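Local coordinates for protein predicted ATPase of the ABC class (Vibrio vulnificus, PDB 5D6A) that probably hydrolyses ATP as an ABC-class ATPase and is captured here holding the non-hydrolysable analogue AMP-PNP, at residues G205-V210 / L254-G259; P236-V241 / A430-E435; K258-I263 / D417-V422; F369-E374 / G410-Y415. One frame throughout, in Å; residues are numbered along the deposited sequence. Where two conformers were deposited one is given.

Contact 1 (G205-V210 / L254-G259); sequences GLVSFV and LGIPKG
With CG1 anti to the carbonyl carbon (chi1 -63°), Ile256 directs its other branch, CG2, at Val207, and the CG2 methyls of the two residues meet at 3.9 Å, the side chains crossing at about a right angle. Next to them the lysine chain, extended beyond CG, runs past Gly205, with Lys258 CG 3.7 Å from Gly205 O. Its long aliphatic part covers the glycine while NZ goes on to a salt bridge with Glu202. The backbones are tied by a ladder of hydrogen bonds. Val207 N meets Ile256 O at 2.9 Å, Ile256 N meets Ser208 O at 3.1 Å, and Lys258 N reaches Gly205 O at 3.0 Å.

Strands 206-211 and 249-257 are neighbours in a four-stranded antiparallel sheet, consistent with the antiparallel beta subdomain of ABC ATPases. A beta bulge slips the register by one between the pairs Leu206-Pro257 and Ser208-Ile256. The first of these is a non-hydrogen-bonded pair, so the N-H that proline lacks costs the ladder nothing. Beyond the bulge, the side chains of Val210 and Leu254 share one face of the sheet, their CB atoms 4.1 Å apart. The other face carries the Phe209 ring. Gly255, with no side chain of its own, leaves its backbone to Leu206, whose CD2 lies 3.9 Å from Gly255 C, while Val241 of the adjoining strand packs on both Leu206 and Phe209.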
loop_
_atom_site.group_PDB
_atom_site.type_symbol
_atom_site.label_atom_id
_atom_site.label_comp_id
_atom_site.label_asym_id
_atom_site.label_seq_id
_atom_site.Cartn_x
_atom_site.Cartn_y
_atom_site.Cartn_z
ATOM N N GLY A 205 7.563 -35.644 5.043
ATOM C CA GLY A 205 7.827 -34.759 6.172
ATOM C C GLY A 205 8.408 -33.424 5.759
ATOM O O GLY A 205 9.330 -32.921 6.398
ATOM N N LEU A 206 7.856 -32.851 4.693
ATOM C CA LEU A 206 8.317 -31.571 4.162
ATOM C C LEU A 206 7.196 -30.542 4.144
ATOM O O LEU A 206 6.024 -30.900 4.057
ATOM C CB LEU A 206 8.830 -31.755 2.731
ATOM C CG LEU A 206 9.954 -32.766 2.517
ATOM C CD1 LEU A 206 10.276 -32.876 1.034
ATOM C CD2 LEU A 206 11.191 -32.386 3.315
ATOM N N VAL A 207 7.565 -29.266 4.229
ATOM C CA VAL A 207 6.592 -28.166 4.163
ATOM C C VAL A 207 6.777 -27.351 2.885
ATOM O O VAL A 207 5.919 -26.543 2.536
ATOM C CB VAL A 207 6.664 -27.225 5.386
ATOM C CG1 VAL A 207 6.301 -27.987 6.642
ATOM C CG2 VAL A 207 8.038 -26.582 5.523
ATOM N N SER A 208 7.899 -27.566 2.201
ATOM C CA SER A 208 8.190 -26.866 0.953
ATOM C C SER A 208 9.299 -27.591 0.190
ATOM O O SER A 208 10.098 -28.319 0.780
ATOM C CB SER A 208 8.597 -25.415 1.228
ATOM O OG SER A 208 8.744 -24.686 0.020
ATOM N N PHE A 209 9.338 -27.381 -1.123
ATOM C CA PHE A 209 10.332 -28.014 -1.983
ATOM C C PHE A 209 10.768 -27.088 -3.118
ATOM O O PHE A 209 9.950 -26.685 -3.943
ATOM C CB PHE A 209 9.768 -29.311 -2.561
ATOM C CG PHE A 209 10.656 -29.957 -3.585
ATOM C CD1 PHE A 209 11.716 -30.766 -3.196
ATOM C CD2 PHE A 209 10.424 -29.770 -4.941
ATOM C CE1 PHE A 209 12.533 -31.367 -4.139
ATOM C CE2 PHE A 209 11.236 -30.369 -5.888
ATOM C CZ PHE A 209 12.292 -31.168 -5.488
ATOM N N VAL A 210 12.062 -26.768 -3.153
ATOM C CA VAL A 210 12.631 -25.902 -4.186
ATOM C C VAL A 210 13.510 -26.737 -5.110
ATOM O O VAL A 210 14.651 -27.061 -4.775
ATOM C CB VAL A 210 13.473 -24.763 -3.576
ATOM C CG1 VAL A 210 14.019 -23.857 -4.669
ATOM C CG2 VAL A 210 12.644 -23.955 -2.591
ATOM N N LEU A 254 15.858 -28.774 -3.085
ATOM C CA LEU A 254 15.905 -28.510 -1.653
ATOM C C LEU A 254 14.614 -28.937 -0.982
ATOM O O LEU A 254 13.532 -28.488 -1.363
ATOM C CB LEU A 254 16.107 -27.019 -1.386
ATOM C CG LEU A 254 15.983 -26.605 0.085
ATOM C CD1 LEU A 254 17.096 -27.237 0.906
ATOM C CD2 LEU A 254 15.994 -25.093 0.237
ATOM N N GLY A 255 14.733 -29.791 0.027
ATOM C CA GLY A 255 13.585 -30.249 0.783
ATOM C C GLY A 255 13.612 -29.605 2.150
ATOM O O GLY A 255 14.505 -29.882 2.945
ATOM N N ILE A 256 12.651 -28.725 2.416
ATOM C CA ILE A 256 12.560 -28.053 3.708
ATOM C C ILE A 256 11.664 -28.890 4.614
ATOM O O ILE A 256 10.442 -28.883 4.459
ATOM C CB ILE A 256 12.012 -26.620 3.567
ATOM C CG1 ILE A 256 12.980 -25.785 2.722
ATOM C CG2 ILE A 256 11.827 -25.980 4.938
ATOM C CD1 ILE A 256 12.514 -24.373 2.447
ATOM N N PRO A 257 12.267 -29.608 5.573
ATOM C CA PRO A 257 11.476 -30.473 6.442
ATOM C C PRO A 257 10.592 -29.715 7.422
ATOM O O PRO A 257 10.736 -28.505 7.579
ATOM C CB PRO A 257 12.540 -31.271 7.198
ATOM C CG PRO A 257 13.713 -30.358 7.258
ATOM C CD PRO A 257 13.678 -29.540 6.001
ATOM N N LYS A 258 9.685 -30.439 8.071
ATOM C CA LYS A 258 8.796 -29.846 9.061
ATOM C C LYS A 258 9.599 -29.302 10.235
ATOM O O LYS A 258 10.783 -29.605 10.391
ATOM C CB LYS A 258 7.787 -30.875 9.569
ATOM C CG LYS A 258 6.789 -31.357 8.530
ATOM C CD LYS A 258 5.870 -32.406 9.138
ATOM C CE LYS A 258 4.834 -32.907 8.147
ATOM N NZ LYS A 258 3.996 -33.991 8.735
ATOM N N GLY A 259 8.943 -28.500 11.063
ATOM C CA GLY A 259 9.589 -27.900 12.218
ATOM C C GLY A 259 10.062 -26.497 11.908
ATOM O O GLY A 259 9.572 -25.859 10.980
#

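Contact 2 (P236-V241 / A430-E435)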
loop_
_atom_site.group_PDB
_atom_site.type_symbol
_atom_site.label_atom_id
_atom_site.label_comp_id
_atom_site.label_asym_id
_atom_site.label_seq_id
_atom_site.Cartn_x
_atom_site.Cartn_y
_atom_site.Cartn_z
ATOM N N PRO A 236 21.965 -28.001 -1.083
ATOM C CA PRO A 236 23.114 -28.694 -0.519
ATOM C C PRO A 236 22.727 -30.148 -0.273
ATOM O O PRO A 236 21.666 -30.409 0.300
ATOM C CB PRO A 236 23.371 -27.946 0.792
ATOM C CG PRO A 236 22.058 -27.346 1.166
ATOM C CD PRO A 236 21.303 -27.112 -0.108
ATOM N N GLU A 237 23.567 -31.083 -0.715
ATOM C CA GLU A 237 23.277 -32.517 -0.568
ATOM C C GLU A 237 22.767 -32.882 0.819
ATOM O O GLU A 237 21.868 -33.708 0.960
ATOM C CB GLU A 237 24.510 -33.368 -0.899
ATOM C CG GLU A 237 24.954 -33.298 -2.355
ATOM C CD GLU A 237 26.068 -34.280 -2.685
ATOM O OE1 GLU A 237 26.459 -35.077 -1.799
ATOM O OE2 GLU A 237 26.551 -34.261 -3.839
ATOM N N SER A 238 23.344 -32.256 1.837
ATOM C CA SER A 238 22.967 -32.513 3.219
ATOM C C SER A 238 21.470 -32.338 3.468
ATOM O O SER A 238 20.903 -32.986 4.350
ATOM C CB SER A 238 23.748 -31.580 4.146
ATOM O OG SER A 238 23.413 -31.806 5.502
ATOM N N LEU A 239 20.838 -31.473 2.682
ATOM C CA LEU A 239 19.420 -31.184 2.850
ATOM C C LEU A 239 18.659 -31.381 1.529
ATOM O O LEU A 239 17.618 -30.767 1.293
ATOM C CB LEU A 239 19.287 -29.746 3.356
ATOM C CG LEU A 239 17.989 -29.307 4.015
ATOM C CD1 LEU A 239 17.681 -30.179 5.222
ATOM C CD2 LEU A 239 18.102 -27.847 4.426
ATOM N N GLN A 240 19.180 -32.271 0.689
ATOM C CA GLN A 240 18.605 -32.569 -0.625
ATOM C C GLN A 240 17.588 -33.707 -0.577
ATOM O O GLN A 240 17.766 -34.686 0.152
ATOM C CB GLN A 240 19.744 -32.953 -1.582
ATOM C CG GLN A 240 19.337 -33.527 -2.934
ATOM C CD GLN A 240 20.539 -34.049 -3.715
ATOM O OE1 GLN A 240 21.635 -33.490 -3.637
ATOM N NE2 GLN A 240 20.338 -35.126 -4.471
ATOM N N VAL A 241 16.522 -33.567 -1.363
ATOM C CA VAL A 241 15.489 -34.600 -1.481
ATOM C C VAL A 241 15.098 -34.709 -2.946
ATOM O O VAL A 241 15.316 -33.778 -3.722
ATOM C CB VAL A 241 14.233 -34.306 -0.635
ATOM C CG1 VAL A 241 14.600 -34.179 0.836
ATOM C CG2 VAL A 241 13.519 -33.056 -1.130
ATOM N N ALA A 430 22.295 -21.839 -1.612
ATOM C CA ALA A 430 21.989 -22.354 -0.288
ATOM C C ALA A 430 23.130 -23.202 0.262
ATOM O O ALA A 430 23.792 -23.930 -0.476
ATOM C CB ALA A 430 20.704 -23.165 -0.328
ATOM N N LEU A 431 23.352 -23.083 1.567
ATOM C CA LEU A 431 24.371 -23.849 2.275
ATOM C C LEU A 431 23.759 -24.368 3.571
ATOM O O LEU A 431 23.061 -23.629 4.268
ATOM C CB LEU A 431 25.592 -22.979 2.592
ATOM C CG LEU A 431 26.437 -22.461 1.424
ATOM C CD1 LEU A 431 27.511 -21.509 1.930
ATOM C CD2 LEU A 431 27.066 -23.613 0.652
ATOM N N ASP A 432 24.005 -25.637 3.882
ATOM C CA ASP A 432 23.485 -26.234 5.107
ATOM C C ASP A 432 24.487 -25.977 6.227
ATOM O O ASP A 432 25.563 -26.572 6.251
ATOM C CB ASP A 432 23.256 -27.736 4.921
ATOM C CG ASP A 432 22.601 -28.388 6.133
ATOM O OD1 ASP A 432 22.251 -27.671 7.096
ATOM O OD2 ASP A 432 22.426 -29.623 6.120
ATOM N N VAL A 433 24.123 -25.090 7.151
ATOM C CA VAL A 433 25.004 -24.732 8.264
ATOM C C VAL A 433 24.428 -25.112 9.633
ATOM O O VAL A 433 24.760 -24.494 10.648
ATOM C CB VAL A 433 25.332 -23.224 8.242
ATOM C CG1 VAL A 433 26.070 -22.868 6.959
ATOM C CG2 VAL A 433 24.070 -22.382 8.381
ATOM N N THR A 434 23.584 -26.143 9.655
ATOM C CA THR A 434 22.967 -26.604 10.897
ATOM C C THR A 434 24.026 -27.105 11.885
ATOM O O THR A 434 23.945 -26.818 13.077
ATOM C CB THR A 434 21.943 -27.731 10.634
ATOM O OG1 THR A 434 20.989 -27.299 9.655
ATOM C CG2 THR A 434 21.215 -28.112 11.913
ATOM N N GLU A 435 25.014 -27.848 11.382
ATOM C CA GLU A 435 26.095 -28.379 12.225
ATOM C C GLU A 435 26.897 -27.272 12.904
ATOM O O GLU A 435 27.058 -27.282 14.124
ATOM C CB GLU A 435 27.037 -29.270 11.406
ATOM C CG GLU A 435 26.463 -30.631 11.034
ATOM C CD GLU A 435 26.356 -31.582 12.218
ATOM O OE1 GLU A 435 27.112 -31.418 13.201
ATOM O OE2 GLU A 435 25.528 -32.516 12.154
#
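Pro236 and Asp432 cross at about a right angle, the proline ring laid against the beginning of the aspartate side chain. Pro236 CG is 4.0 Å from Asp432 CB and 3.8 Å from Asp432 N, so the ring covers the backbone as well as the side chain. Pro236 CD meets Ala430 CB, two residues earlier on the strand, at 4.0 Å. A compact, rigid ring fits here because the small alanine lets it come in close.

Farther out the contact becomes polar. The carboxylate of Asp432 is thrown forward, CG anti to the backbone N (chi1 -175°), and its two oxygens serve different partners. OD2 accepts from Ser238 OG, whose hydroxyl is likewise anti to its own backbone N; the modelled separation is too short to be trusted at this resolution. Leu239 adds the apolar flank, its CB 4.2 Å from Asp432 OD2. OD1 turns back along its own chain, taking Thr434 OG1 at 2.9 Å nearly along the C-O axis and Thr434 N at 3.3 Å from 40° above the carboxylate plane. The threonine hydroxyl is fixed again by Val422 N.

Pro236 packing and the probable Ser238-Asp432 bond together join the loop before strand 240-245 to edge strand 430-432 of the mixed sheet, while Asp432 OD1 forms an Asx turn leading into helix 434-443.

Contact 3 (K258-I263 / D417-V422)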
loop_
_atom_site.group_PDB
_atom_site.type_symbol
_atom_site.label_atom_id
_atom_site.label_comp_id
_atom_site.label_asym_id
_atom_site.label_seq_id
_atom_site.Cartn_x
_atom_site.Cartn_y
_atom_site.Cartn_z
ATOM N N LYS A 258 9.685 -30.439 8.071
ATOM C CA LYS A 258 8.796 -29.846 9.061
ATOM C C LYS A 258 9.599 -29.302 10.235
ATOM O O LYS A 258 10.783 -29.605 10.391
ATOM C CB LYS A 258 7.787 -30.875 9.569
ATOM C CG LYS A 258 6.789 -31.357 8.530
ATOM C CD LYS A 258 5.870 -32.406 9.138
ATOM C CE LYS A 258 4.834 -32.907 8.147
ATOM N NZ LYS A 258 3.996 -33.991 8.735
ATOM N N GLY A 259 8.943 -28.500 11.063
ATOM C CA GLY A 259 9.589 -27.900 12.218
ATOM C C GLY A 259 10.062 -26.497 11.908
ATOM O O GLY A 259 9.572 -25.859 10.980
ATOM N N ILE A 260 11.029 -26.024 12.684
ATOM C CA ILE A 260 11.565 -24.681 12.525
ATOM C C ILE A 260 12.767 -24.681 11.586
ATOM O O ILE A 260 13.702 -25.455 11.771
ATOM C CB ILE A 260 11.981 -24.094 13.887
ATOM C CG1 ILE A 260 10.794 -24.143 14.861
ATOM C CG2 ILE A 260 12.495 -22.668 13.722
ATOM C CD1 ILE A 260 11.128 -23.690 16.267
ATOM N N THR A 261 12.731 -23.805 10.587
ATOM C CA THR A 261 13.814 -23.678 9.618
ATOM C C THR A 261 14.237 -22.215 9.511
ATOM O O THR A 261 13.409 -21.337 9.261
ATOM C CB THR A 261 13.387 -24.182 8.227
ATOM O OG1 THR A 261 12.947 -25.543 8.322
ATOM C CG2 THR A 261 14.546 -24.094 7.236
ATOM N N LEU A 262 15.525 -21.954 9.707
ATOM C CA LEU A 262 16.044 -20.597 9.630
ATOM C C LEU A 262 16.780 -20.363 8.323
ATOM O O LEU A 262 17.439 -21.263 7.796
ATOM C CB LEU A 262 16.991 -20.316 10.796
ATOM C CG LEU A 262 16.398 -20.463 12.195
ATOM C CD1 LEU A 262 17.456 -20.134 13.236
ATOM C CD2 LEU A 262 15.176 -19.572 12.361
ATOM N N ILE A 263 16.650 -19.146 7.808
ATOM C CA ILE A 263 17.322 -18.725 6.585
ATOM C C ILE A 263 18.196 -17.536 6.967
ATOM O O ILE A 263 17.712 -16.413 7.096
ATOM C CB ILE A 263 16.313 -18.356 5.481
ATOM C CG1 ILE A 263 15.508 -19.598 5.084
ATOM C CG2 ILE A 263 17.030 -17.792 4.259
ATOM C CD1 ILE A 263 14.462 -19.348 4.018
ATOM N N ASP A 417 19.107 -21.829 18.729
ATOM C CA ASP A 417 19.016 -22.886 19.723
ATOM C C ASP A 417 17.853 -23.846 19.455
ATOM O O ASP A 417 18.039 -25.065 19.454
ATOM C CB ASP A 417 18.884 -22.258 21.117
ATOM C CG ASP A 417 19.102 -23.256 22.241
ATOM O OD1 ASP A 417 19.563 -24.389 21.980
ATOM O OD2 ASP A 417 18.828 -22.890 23.402
ATOM N N VAL A 418 16.668 -23.296 19.204
ATOM C CA VAL A 418 15.468 -24.117 18.985
ATOM C C VAL A 418 15.244 -24.562 17.526
ATOM O O VAL A 418 14.368 -25.383 17.258
ATOM C CB VAL A 418 14.200 -23.383 19.498
ATOM C CG1 VAL A 418 13.843 -22.201 18.598
ATOM C CG2 VAL A 418 13.020 -24.343 19.609
ATOM N N ALA A 419 16.034 -24.040 16.591
ATOM C CA ALA A 419 15.867 -24.387 15.174
ATOM C C ALA A 419 16.277 -25.824 14.862
ATOM O O ALA A 419 17.218 -26.344 15.451
ATOM C CB ALA A 419 16.660 -23.425 14.303
ATOM N N ASP A 420 15.559 -26.456 13.932
ATOM C CA ASP A 420 15.869 -27.822 13.503
ATOM C C ASP A 420 16.937 -27.766 12.421
ATOM O O ASP A 420 17.927 -28.496 12.480
ATOM C CB ASP A 420 14.638 -28.540 12.937
ATOM C CG ASP A 420 13.479 -28.589 13.914
ATOM O OD1 ASP A 420 13.057 -27.516 14.390
ATOM O OD2 ASP A 420 12.960 -29.698 14.171
ATOM N N ASN A 421 16.714 -26.913 11.420
ATOM C CA ASN A 421 17.656 -26.740 10.316
ATOM C C ASN A 421 17.967 -25.265 10.067
ATOM O O ASN A 421 17.113 -24.400 10.273
ATOM C CB ASN A 421 17.114 -27.375 9.034
ATOM C CG ASN A 421 16.776 -28.842 9.208
ATOM O OD1 ASN A 421 15.992 -29.209 10.081
ATOM N ND2 ASN A 421 17.341 -29.686 8.355
ATOM N N VAL A 422 19.193 -24.984 9.625
ATOM C CA VAL A 422 19.624 -23.614 9.348
ATOM C C VAL A 422 20.274 -23.524 7.967
ATOM O O VAL A 422 21.269 -24.195 7.694
ATOM C CB VAL A 422 20.613 -23.107 10.414
ATOM C CG1 VAL A 422 21.006 -21.664 10.132
ATOM C CG2 VAL A 422 20.002 -23.226 11.802
#
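The parallel pairing of strands 260-264 and 421-425 in the central mixed sheet begins here, where Ile260 meets the turn at Ala419 and Asp420. Ile260 N donates to Asp420 OD1 at 3.0 Å, approaching from well above the carboxylate plane (64° out of it). In return Ile260 O receives Asp420 N at 3.0 Å, with a weak, longer bond from Asn421 N. The aspartate can face the strand because its CG is anti to the carbonyl carbon (chi1 -57°). OD1 is claimed a second time by a salt bridge to Arg398 of helix 390-401, which probably stabilises the carboxylate as an anion. Gly259, just before, bears no side chain, and that suits a backbone lying so close to this carboxylate.

Leu262 N to Asn421 O, at 3.0 Å, carries the pairing onward. Strand 260-264 runs directly into the probable P-loop (Walker A) that wraps the nucleotide phosphates, so this is core sheet of the P-loop fold. Beside these bonds apolar groups pack together. Ile260 CD1 stands across the fork of Val418, 3.9 Å from both CG1 and CG2. The single methyl of Ala419 lies between the two strand side chains, its CB 3.6 Å from Leu262 CD1 and farther from Ile260 CG2. On the same face as Leu262, Val422 CG2 approaches Leu262 CD1.

Contact 4 (F369-E374 / G410-Y415)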
loop_
_atom_site.group_PDB
_atom_site.type_symbol
_atom_site.label_atom_id
_atom_site.label_comp_id
_atom_site.label_asym_id
_atom_site.label_seq_id
_atom_site.Cartn_x
_atom_site.Cartn_y
_atom_site.Cartn_z
ATOM N N PHE A 369 8.566 -8.371 19.362
ATOM C CA PHE A 369 7.800 -9.609 19.268
ATOM C C PHE A 369 8.655 -10.846 18.980
ATOM O O PHE A 369 8.288 -11.958 19.368
ATOM C CB PHE A 369 6.721 -9.451 18.185
ATOM C CG PHE A 369 5.990 -10.720 17.853
ATOM C CD1 PHE A 369 4.992 -11.204 18.686
ATOM C CD2 PHE A 369 6.283 -11.420 16.686
ATOM C CE1 PHE A 369 4.313 -12.372 18.375
ATOM C CE2 PHE A 369 5.606 -12.585 16.369
ATOM C CZ PHE A 369 4.620 -13.061 17.214
HETATM N N MSE A 370 9.787 -10.647 18.309
HETATM C CA MSE A 370 10.674 -11.753 17.946
HETATM C C MSE A 370 11.562 -12.209 19.073
HETATM O O MSE A 370 11.533 -13.380 19.460
HETATM C CB MSE A 370 11.576 -11.321 16.793
HETATM C CG MSE A 370 10.782 -11.026 15.526
HETATM SE SE MSE A 370 9.736 -12.605 14.990
HETATM C CE MSE A 370 11.098 -13.442 13.839
ATOM N N ILE A 371 12.357 -11.286 19.608
ATOM C CA ILE A 371 13.320 -11.610 20.675
ATOM C C ILE A 371 13.017 -11.080 22.078
ATOM O O ILE A 371 12.151 -10.228 22.279
ATOM C CB ILE A 371 14.753 -11.176 20.268
ATOM C CG1 ILE A 371 14.822 -9.692 19.871
ATOM C CG2 ILE A 371 15.233 -12.011 19.097
ATOM C CD1 ILE A 371 14.542 -8.702 20.984
ATOM N N ARG A 372 13.759 -11.629 23.037
ATOM C CA ARG A 372 13.677 -11.263 24.441
ATOM C C ARG A 372 14.876 -10.366 24.711
ATOM O O ARG A 372 15.838 -10.375 23.941
ATOM C CB ARG A 372 13.777 -12.526 25.300
ATOM C CG ARG A 372 13.464 -12.355 26.780
ATOM C CD ARG A 372 11.984 -12.098 27.020
ATOM N NE ARG A 372 11.649 -12.160 28.441
ATOM C CZ ARG A 372 10.416 -12.070 28.936
ATOM N NH1 ARG A 372 9.370 -11.916 28.131
ATOM N NH2 ARG A 372 10.227 -12.142 30.249
ATOM N N ASP A 373 14.837 -9.596 25.792
ATOM C CA ASP A 373 15.967 -8.733 26.124
ATOM C C ASP A 373 15.959 -8.355 27.603
ATOM O O ASP A 373 14.996 -7.771 28.097
ATOM C CB ASP A 373 15.956 -7.473 25.252
ATOM C CG ASP A 373 17.230 -6.645 25.393
ATOM O OD1 ASP A 373 18.142 -7.050 26.147
ATOM O OD2 ASP A 373 17.322 -5.587 24.737
ATOM N N GLU A 374 17.041 -8.696 28.298
ATOM C CA GLU A 374 17.180 -8.390 29.719
ATOM C C GLU A 374 17.341 -6.883 29.935
ATOM O O GLU A 374 16.912 -6.346 30.958
ATOM C CB GLU A 374 18.379 -9.144 30.307
ATOM C CG GLU A 374 18.604 -8.924 31.800
ATOM C CD GLU A 374 17.433 -9.380 32.657
ATOM O OE1 GLU A 374 17.330 -8.912 33.810
ATOM O OE2 GLU A 374 16.613 -10.196 32.182
ATOM N N GLY A 410 19.265 -13.130 10.181
ATOM C CA GLY A 410 20.446 -12.325 9.894
ATOM C C GLY A 410 20.672 -11.223 10.918
ATOM O O GLY A 410 21.606 -10.431 10.780
ATOM N N GLY A 411 19.822 -11.174 11.945
ATOM C CA GLY A 411 19.926 -10.160 12.998
ATOM C C GLY A 411 20.123 -10.781 14.369
ATOM O O GLY A 411 21.205 -10.693 14.950
ATOM N N SER A 412 19.066 -11.403 14.886
ATOM C CA SER A 412 19.107 -12.063 16.193
ATOM C C SER A 412 19.756 -13.441 16.075
ATOM O O SER A 412 19.922 -13.961 14.970
ATOM C CB SER A 412 17.695 -12.195 16.765
ATOM O OG SER A 412 16.837 -12.887 15.870
ATOM N N GLY A 413 20.118 -14.030 17.211
ATOM C CA GLY A 413 20.768 -15.340 17.206
ATOM C C GLY A 413 20.270 -16.338 18.234
ATOM O O GLY A 413 20.717 -17.485 18.246
ATOM N N ASP A 414 19.346 -15.919 19.093
ATOM C CA ASP A 414 18.810 -16.820 20.121
ATOM C C ASP A 414 17.857 -17.882 19.545
ATOM O O ASP A 414 17.512 -18.848 20.229
ATOM C CB ASP A 414 18.151 -16.028 21.259
ATOM C CG ASP A 414 17.108 -15.047 20.769
ATOM O OD1 ASP A 414 16.929 -14.924 19.537
ATOM O OD2 ASP A 414 16.474 -14.385 21.617
ATOM N N TYR A 415 17.437 -17.697 18.293
ATOM C CA TYR A 415 16.582 -18.677 17.615
ATOM C C TYR A 415 17.367 -19.914 17.186
ATOM O O TYR A 415 16.794 -20.989 17.029
ATOM C CB TYR A 415 15.928 -18.072 16.372
ATOM C CG TYR A 415 14.699 -17.245 16.631
ATOM C CD1 TYR A 415 14.794 -15.914 17.014
ATOM C CD2 TYR A 415 13.435 -17.791 16.459
ATOM C CE1 TYR A 415 13.657 -15.154 17.238
ATOM C CE2 TYR A 415 12.296 -17.043 16.679
ATOM C CZ TYR A 415 12.411 -15.726 17.067
ATOM O OH TYR A 415 11.275 -14.984 17.284
#
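The phenol ring of Tyr415 has the CG2 methyl of Ile371 at its edge, near the ring plane, 4.0 Å from CE1, while the carbonyl oxygen of Met370 approaches its hydroxyl end obliquely. Leu390 and Val391 of helix 390-401 and Ile407 of strand 404-408 also pack on the tyrosine. The hydroxyl donates a weak hydrogen bond from Tyr415 OH to Met370 O, modelled at 2.7 Å, and so reaches a carbonyl at the end of helix 367-370. The selenomethionine Met370 crosses the tyrosine at about a right angle, its chain bent, though two conformers make the placing of its end doubtful.

The second flat group is the carboxylate of Asp414. Ile371 CG2 lies before both of its oxygens, 3.4 Å from Asp414 OD1 and 3.7 Å from Asp414 OD2, and the same methyl also lies against Ser412 CB. CG2 faces the loop because CG1 of Ile371 stands between the backbone N and the carbonyl carbon (chi1 54°).

Residues 410-415 follow strand 404-408, a position consistent with the switch loop of ABC ATPases, and helix 367-370 comes soon after the probable Walker B strand 357-361. Glu362, next to that strand, holds Ser412 N by a hydrogen bond. The branched Ile371 packs on loop 410-415 of its own chain and, together with Asp373, on Gly411 of the second subunit. At the start of the loop Gly410 has a positive phi (88°), which a glycine readily adopts.

How the contacts relate
Contacts 1, 2 and 3 form one cluster, their centres 11 to 12 Å apart. Contacts 1 and 3 share Lys258 and Gly259, the turn between two strands. Contact 1 reaches contact 2 through a probable hydrogen bond from Gly255 N to Leu239 O, 3.3 Å, within the antiparallel sheet. Contact 2 is joined to contact 3 where Val433 N meets Val422 O at 3.0 Å. Contact 4 stands apart, about 24 Å between centres from contacts 1 and 2, but touches contact 3, 14 Å away, where Leu262 CD1 packs on Tyr415 O. Each contact has a side chain about 10 to 12 Å from a bound AMP-PNP, near the nucleotide but not touching it.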